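Local coordinates for Bd3460 (Bdellovibrio bacteriovorus, PDB 5CEC), which is an ankyrin-repeat immunity protein that binds the predatory endopeptidase Bd3459 and probably protects the predator from its own enzyme during invasion, at residues 35-38 against 44-47; 136-139 against 144-147; 170-175 against 201-206. All blocks are in the same frame, centred on the assembly; numbering follows the deposited sequence.

In the fold
The three contacts follow one another along a solenoid of ankyrin repeats. Contacts 1 and 2 each join the two helices of one helix-turn-helix pair, 31-39 with 42-49 and 134-141 with 143-152. Contact 3 instead joins helix 167-174 to helix 200-206, the corresponding helix of the next pair. Contacts 1 and 3 lie on opposite sides of the chain's centre, their centres 42 Å apart, whereas contacts 2 and 3 are 18 Å apart between centres and about 5 Å at their nearest atoms, without touching. The first segment of each contact has a residue that packs on the Bd3459 chain, although these residues, Glu38, Arg137 and Tyr174, take no part in the contacts themselves.

Contact 1: residues 35-38 against 44-47; sequences EAAE and KVKN
Ala36 of helix 31-39 presses its methyl between Lys44 and Val45 of helix 42-49, and the chain of Lys44 is the one to follow outward. Its CB already lies 3.8 Å from Ala36 CB. With CG anti to the backbone N (chi1 -165°), the next methylene stays beside the same methyl, Lys44 CG sitting 3.8 Å from Ala36 CB. Lys44 CD is still in touch, slightly farther off at 4.0 Å from Ala36 CB. The chain then bends at chi3 (-69°), and CE and NZ leave the other helix behind, so the ammonium group takes no part in the contact.

Val45 supplies the rest through one branch. Its CG2 branch, beside the backbone N, points into the interface. That methyl rests 3.8 Å from Ala36 CB and 3.7 Å from the backbone Ala37 N, while Ala37 CB is a looser neighbour at 4.3 Å from Val45 CG2. Beyond the pair, Val45 also packs on Ile78 and Phe81 of helix 76-84, and Ala37 on Asn69 of helix 66-72, which ties this helix pair to the following one. Asn75 ND2 donates a hydrogen bond to Ala37 O.

No hydrogen bond or salt bridge crosses between 35-38 and 44-47. Between these segments the contact is van der Waals packing, chiefly of methyl and methylene groups: small side chains let the backbones come to 5.9 Å between Ala36 CA and Val45 CA, and the one charged residue involved contributes its aliphatic part while its charge is carried away from the other helix.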
loop_
_atom_site.group_PDB
_atom_site.type_symbol
_atom_site.label_atom_id
_atom_site.label_comp_id
_atom_site.label_asym_id
_atom_site.label_seq_id
_atom_site.Cartn_x
_atom_site.Cartn_y
_atom_site.Cartn_z
ATOM N N GLU B 35 6.825 -16.786 -7.785
ATOM C CA GLU B 35 6.818 -15.353 -8.085
ATOM C C GLU B 35 5.414 -14.809 -8.387
ATOM O O GLU B 35 4.988 -13.798 -7.815
ATOM C CB GLU B 35 7.819 -15.041 -9.211
ATOM C CG GLU B 35 9.271 -15.181 -8.744
ATOM C CD GLU B 35 10.314 -14.855 -9.804
ATOM O OE1 GLU B 35 9.974 -14.761 -11.000
ATOM O OE2 GLU B 35 11.495 -14.693 -9.433
ATOM N N ALA B 36 4.662 -15.513 -9.227
ATOM C CA ALA B 36 3.284 -15.096 -9.518
ATOM C C ALA B 36 2.415 -15.090 -8.265
ATOM O O ALA B 36 1.595 -14.187 -8.066
ATOM C CB ALA B 36 2.684 -15.996 -10.590
ATOM N N ALA B 37 2.632 -16.089 -7.413
ATOM C CA ALA B 37 1.873 -16.199 -6.172
ATOM C C ALA B 37 2.129 -15.033 -5.212
ATOM O O ALA B 37 1.195 -14.522 -4.584
ATOM C CB ALA B 37 2.150 -17.525 -5.480
ATOM N N GLU B 38 3.390 -14.620 -5.101
ATOM C CA GLU B 38 3.754 -13.481 -4.249
ATOM C C GLU B 38 3.273 -12.157 -4.860
ATOM O O GLU B 38 2.832 -11.286 -4.134
ATOM C CB GLU B 38 5.277 -13.421 -4.051
ATOM C CG GLU B 38 5.748 -12.517 -2.897
ATOM C CD GLU B 38 5.870 -11.039 -3.222
ATOM O OE1 GLU B 38 5.954 -10.665 -4.413
ATOM O OE2 GLU B 38 5.895 -10.247 -2.255
ATOM N N LYS B 44 -1.725 -15.970 -13.936
ATOM C CA LYS B 44 -0.459 -16.666 -14.132
ATOM C C LYS B 44 -0.380 -17.906 -13.254
ATOM O O LYS B 44 0.097 -18.951 -13.687
ATOM C CB LYS B 44 0.707 -15.715 -13.850
ATOM C CG LYS B 44 2.063 -16.183 -14.336
ATOM C CD LYS B 44 3.052 -15.020 -14.424
ATOM C CE LYS B 44 2.715 -14.027 -15.539
ATOM N NZ LYS B 44 3.781 -13.006 -15.754
ATOM N N VAL B 45 -0.869 -17.785 -12.023
ATOM C CA VAL B 45 -0.961 -18.934 -11.127
ATOM C C VAL B 45 -1.872 -20.040 -11.712
ATOM O O VAL B 45 -1.462 -21.192 -11.789
ATOM C CB VAL B 45 -1.401 -18.511 -9.708
ATOM C CG1 VAL B 45 -1.796 -19.725 -8.853
ATOM C CG2 VAL B 45 -0.285 -17.710 -9.021
ATOM N N LYS B 46 -3.077 -19.685 -12.154
ATOM C CA LYS B 46 -3.997 -20.681 -12.756
ATOM C C LYS B 46 -3.412 -21.333 -14.009
ATOM O O LYS B 46 -3.604 -22.542 -14.237
ATOM C CB LYS B 46 -5.364 -20.064 -13.057
ATOM C CG LYS B 46 -6.174 -19.748 -11.813
ATOM C CD LYS B 46 -7.592 -19.320 -12.160
ATOM C CE LYS B 46 -8.362 -18.918 -10.925
ATOM N NZ LYS B 46 -9.770 -18.569 -11.251
ATOM N N ASN B 47 -2.702 -20.539 -14.815
ATOM C CA ASN B 47 -2.021 -21.060 -16.008
ATOM C C ASN B 47 -0.850 -21.989 -15.735
ATOM O O ASN B 47 -0.440 -22.688 -16.626
ATOM C CB ASN B 47 -1.570 -19.920 -16.931
ATOM C CG ASN B 47 -2.741 -19.234 -17.631
ATOM O OD1 ASN B 47 -3.880 -19.719 -17.608
ATOM N ND2 ASN B 47 -2.463 -18.095 -18.262
#

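Contact 2: residues 136-139 against 144-147; sequences MRAA and KTAE
Ala138 and Ala146 meet methyl to methyl between the two helices, Ala138 CB standing 4.1 Å from Ala146 CB. This is the central apolar contact, and Thr145 extends it: with OG1 beside the backbone N (chi1 -69°), Thr145 CG2 is left anti to that nitrogen and approaches Ala138 CB at 4.2 Å. Each alanine methyl also lies against the backbone of the other helix. Ala138 CB lies 3.9 Å from Ala146 N, and in return Ala146 CB sits 4.0 Å from Ala139 N. With such short side chains between them the helices come close, Ala138 CA and Ala146 CA being 5.0 Å apart.

Polar bonds contribute nothing directly between 136-139 and 144-147, but they surround the packing. Thr145 is divided between two roles: its methyl faces Ala138, while OG1 hydrogen-bonds to Glu113 OE2 of helix 109-117, so the buried hydroxyl is satisfied by the preceding helix pair. The backbone Thr145 N is bonded to Asn142 OD1 in the turn.

Packing by neighbouring helices completes the surroundings. Thr145 touches Tyr109, Ala112 and Ile116 of helix 109-117, whereas Ala139 reaches Leu183 and Ala146 reaches Phe182 of helix 177-185. A close antiparallel pair of short helices, joined by a tight turn and stacked between the pairs before and after it, is the helix-turn-helix unit of the ankyrin-repeat fold.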
loop_
_atom_site.group_PDB
_atom_site.type_symbol
_atom_site.label_atom_id
_atom_site.label_comp_id
_atom_site.label_asym_id
_atom_site.label_seq_id
_atom_site.Cartn_x
_atom_site.Cartn_y
_atom_site.Cartn_z
ATOM N N MET B 136 0.673 -13.724 19.958
ATOM C CA MET B 136 1.292 -12.472 20.377
ATOM C C MET B 136 1.379 -11.446 19.270
ATOM O O MET B 136 1.103 -10.275 19.472
ATOM C CB MET B 136 2.695 -12.722 20.949
ATOM C CG MET B 136 2.652 -13.350 22.296
ATOM S SD MET B 136 4.263 -13.917 22.866
ATOM C CE MET B 136 5.091 -12.369 23.196
ATOM N N ARG B 137 1.783 -11.884 18.103
ATOM C CA ARG B 137 1.940 -10.998 16.982
ATOM C C ARG B 137 0.588 -10.414 16.563
ATOM O O ARG B 137 0.451 -9.206 16.304
ATOM C CB ARG B 137 2.664 -11.704 15.825
ATOM C CG ARG B 137 2.990 -10.794 14.649
ATOM C CD ARG B 137 3.845 -9.581 14.991
ATOM N NE ARG B 137 5.015 -9.971 15.788
ATOM C CZ ARG B 137 6.168 -10.455 15.309
ATOM N NH1 ARG B 137 6.388 -10.503 14.011
ATOM N NH2 ARG B 137 7.094 -10.885 16.148
ATOM N N ALA B 138 -0.430 -11.268 16.468
ATOM C CA ALA B 138 -1.799 -10.791 16.183
ATOM C C ALA B 138 -2.325 -9.856 17.278
ATOM O O ALA B 138 -2.953 -8.844 16.988
ATOM C CB ALA B 138 -2.725 -11.974 16.002
ATOM N N ALA B 139 -2.028 -10.158 18.535
ATOM C CA ALA B 139 -2.526 -9.343 19.645
ATOM C C ALA B 139 -2.054 -7.929 19.590
ATOM O O ALA B 139 -2.777 -7.014 19.963
ATOM C CB ALA B 139 -2.167 -9.959 20.993
ATOM N N LYS B 144 -9.368 -8.985 15.632
ATOM C CA LYS B 144 -10.223 -10.026 15.067
ATOM C C LYS B 144 -9.428 -11.321 14.916
ATOM O O LYS B 144 -9.915 -12.374 15.293
ATOM C CB LYS B 144 -10.787 -9.574 13.722
ATOM C CG LYS B 144 -11.665 -10.606 13.021
ATOM C CD LYS B 144 -12.292 -10.031 11.757
ATOM C CE LYS B 144 -13.131 -11.073 11.033
ATOM N NZ LYS B 144 -13.740 -10.532 9.786
ATOM N N THR B 145 -8.213 -11.248 14.374
ATOM C CA THR B 145 -7.412 -12.454 14.205
ATOM C C THR B 145 -6.904 -12.988 15.539
ATOM O O THR B 145 -6.880 -14.186 15.751
ATOM C CB THR B 145 -6.298 -12.253 13.166
ATOM O OG1 THR B 145 -6.896 -12.132 11.874
ATOM C CG2 THR B 145 -5.350 -13.438 13.122
ATOM N N ALA B 146 -6.562 -12.105 16.468
ATOM C CA ALA B 146 -6.185 -12.570 17.794
ATOM C C ALA B 146 -7.343 -13.409 18.405
ATOM O O ALA B 146 -7.112 -14.459 19.011
ATOM C CB ALA B 146 -5.823 -11.382 18.689
ATOM N N GLU B 147 -8.571 -12.907 18.280
ATOM C CA GLU B 147 -9.781 -13.624 18.751
ATOM C C GLU B 147 -9.957 -14.958 18.013
ATOM O O GLU B 147 -10.270 -15.958 18.633
ATOM C CB GLU B 147 -11.032 -12.741 18.628
ATOM C CG GLU B 147 -11.023 -11.584 19.590
ATOM C CD GLU B 147 -12.228 -10.689 19.552
ATOM O OE1 GLU B 147 -12.839 -10.503 18.483
ATOM O OE2 GLU B 147 -12.553 -10.135 20.626
#

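Contact 3: residues 170-175 against 201-206; sequences AVARYG and LDVAKE
This is a side-by-side packing of helix 167-174 and helix 200-206, the first helices of two successive helix pairs: segment 170-174 runs nearly parallel to 201-206, at 23° and 7.7 Å between axes. At its buried side Ala172 CB packs 4.0 Å from both Val203 CG2 and Ala204 CB. Ala172 O lies 3.5 Å from Ala204 CB, takes a CA-H...O contact from Ala204 CA and accepts a hydrogen bond from Thr212 OG1.

The Arg173 side chain crosses that of Val203 at a slant. An extended run from CG to NE lays the guanidinium across the valine, so Val203 CB sits over one face, offset toward the rim, and Arg173 NH2 comes within 3.6 Å of Val203 CG1. The group is held by more than packing. Arg173 NH1 makes a salt bridge with Glu165, while two waters, bonded to NE and NH2, link the guanidinium to the other helix. One accepts from Arg173 NE at 2.9 Å and donates to Val203 O and Glu206 OE1; the other lies at the guanidinium edge and joins Arg173 NH2 to Glu206 OE1.

Arg173 O bonds Asn411 ND2 of the Bd3459 chain. Near-parallel stacking of the first helices of successive pairs is characteristic of the ankyrin-repeat solenoid.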
loop_
_atom_site.group_PDB
_atom_site.type_symbol
_atom_site.label_atom_id
_atom_site.label_comp_id
_atom_site.label_asym_id
_atom_site.label_seq_id
_atom_site.Cartn_x
_atom_site.Cartn_y
_atom_site.Cartn_z
ATOM N N ALA B 170 4.236 -7.611 25.559
ATOM C CA ALA B 170 4.400 -6.826 24.339
ATOM C C ALA B 170 3.547 -5.572 24.343
ATOM O O ALA B 170 4.000 -4.496 23.986
ATOM C CB ALA B 170 4.068 -7.682 23.128
ATOM N N VAL B 171 2.289 -5.728 24.746
ATOM C CA VAL B 171 1.374 -4.608 24.847
ATOM C C VAL B 171 1.743 -3.694 25.995
ATOM O O VAL B 171 1.566 -2.468 25.903
ATOM C CB VAL B 171 -0.079 -5.098 24.920
ATOM C CG1 VAL B 171 -1.046 -4.021 25.317
ATOM C CG2 VAL B 171 -0.447 -5.813 23.625
ATOM N N ALA B 172 2.273 -4.245 27.072
ATOM C CA ALA B 172 2.781 -3.397 28.162
ATOM C C ALA B 172 3.828 -2.435 27.624
ATOM O O ALA B 172 3.847 -1.264 28.005
ATOM C CB ALA B 172 3.359 -4.256 29.278
ATOM N N ARG B 173 4.746 -2.926 26.774
ATOM C CA ARG B 173 5.756 -2.004 26.210
ATOM C C ARG B 173 5.172 -1.031 25.193
ATOM O O ARG B 173 5.425 0.183 25.271
ATOM C CB ARG B 173 6.846 -2.784 25.516
ATOM C CG ARG B 173 7.719 -3.589 26.423
ATOM C CD ARG B 173 8.999 -3.991 25.719
ATOM N NE ARG B 173 9.843 -4.835 26.552
ATOM C CZ ARG B 173 9.733 -6.151 26.685
ATOM N NH1 ARG B 173 8.780 -6.833 26.053
ATOM N NH2 ARG B 173 10.570 -6.762 27.493
ATOM N N TYR B 174 4.402 -1.556 24.236
ATOM C CA TYR B 174 4.144 -0.803 23.025
ATOM C C TYR B 174 2.671 -0.598 22.680
ATOM O O TYR B 174 2.348 -0.065 21.603
ATOM C CB TYR B 174 4.857 -1.479 21.866
ATOM C CG TYR B 174 6.341 -1.688 22.100
ATOM C CD1 TYR B 174 7.165 -0.593 22.397
ATOM C CD2 TYR B 174 6.919 -2.939 22.065
ATOM C CE1 TYR B 174 8.514 -0.747 22.622
ATOM C CE2 TYR B 174 8.290 -3.100 22.255
ATOM C CZ TYR B 174 9.071 -2.001 22.565
ATOM O OH TYR B 174 10.399 -2.144 22.786
ATOM N N GLY B 175 1.776 -0.994 23.584
ATOM C CA GLY B 175 0.350 -0.903 23.361
ATOM C C GLY B 175 -0.335 0.059 24.290
ATOM O O GLY B 175 0.293 0.940 24.899
ATOM N N LEU B 201 4.251 -5.211 34.212
ATOM C CA LEU B 201 4.385 -3.864 34.757
ATOM C C LEU B 201 5.854 -3.407 34.702
ATOM O O LEU B 201 6.135 -2.274 34.305
ATOM C CB LEU B 201 3.876 -3.838 36.207
ATOM C CG LEU B 201 4.068 -2.516 36.960
ATOM C CD1 LEU B 201 3.472 -1.349 36.186
ATOM C CD2 LEU B 201 3.443 -2.618 38.335
ATOM N N ASP B 202 6.783 -4.290 35.088
ATOM C CA ASP B 202 8.204 -3.958 35.055
ATOM C C ASP B 202 8.590 -3.513 33.625
ATOM O O ASP B 202 9.322 -2.532 33.446
ATOM C CB ASP B 202 9.082 -5.145 35.447
ATOM C CG ASP B 202 9.051 -5.455 36.922
ATOM O OD1 ASP B 202 8.772 -4.563 37.755
ATOM O OD2 ASP B 202 9.369 -6.610 37.242
ATOM N N VAL B 203 8.146 -4.241 32.609
ATOM C CA VAL B 203 8.587 -3.907 31.251
ATOM C C VAL B 203 7.897 -2.661 30.718
ATOM O O VAL B 203 8.458 -1.940 29.904
ATOM C CB VAL B 203 8.535 -5.101 30.256
ATOM C CG1 VAL B 203 9.274 -6.295 30.827
ATOM C CG2 VAL B 203 7.128 -5.465 29.837
ATOM N N ALA B 204 6.653 -2.404 31.151
ATOM C CA ALA B 204 6.019 -1.131 30.827
ATOM C C ALA B 204 6.827 0.063 31.335
ATOM O O ALA B 204 7.039 1.015 30.615
ATOM C CB ALA B 204 4.620 -1.067 31.379
ATOM N N LYS B 205 7.223 -0.013 32.590
ATOM C CA LYS B 205 8.021 1.045 33.181
ATOM C C LYS B 205 9.337 1.221 32.439
ATOM O O LYS B 205 9.725 2.323 32.109
ATOM C CB LYS B 205 8.331 0.731 34.633
ATOM C CG LYS B 205 7.163 0.695 35.579
ATOM C CD LYS B 205 7.711 0.379 36.962
ATOM C CE LYS B 205 6.645 0.220 37.993
ATOM N NZ LYS B 205 7.297 -0.310 39.231
ATOM N N GLU B 206 9.988 0.118 32.136
ATOM C CA GLU B 206 11.259 0.150 31.432
ATOM C C GLU B 206 11.160 0.764 30.024
ATOM O O GLU B 206 12.074 1.477 29.598
ATOM C CB GLU B 206 11.828 -1.269 31.384
ATOM C CG GLU B 206 13.165 -1.403 30.679
ATOM C CD GLU B 206 13.656 -2.836 30.612
ATOM O OE1 GLU B 206 12.886 -3.701 30.203
ATOM O OE2 GLU B 206 14.818 -3.128 30.952
HETATM O O HOH W 1 10.795 -2.856 28.486
HETATM O O HOH W 2 12.967 -6.417 29.190
#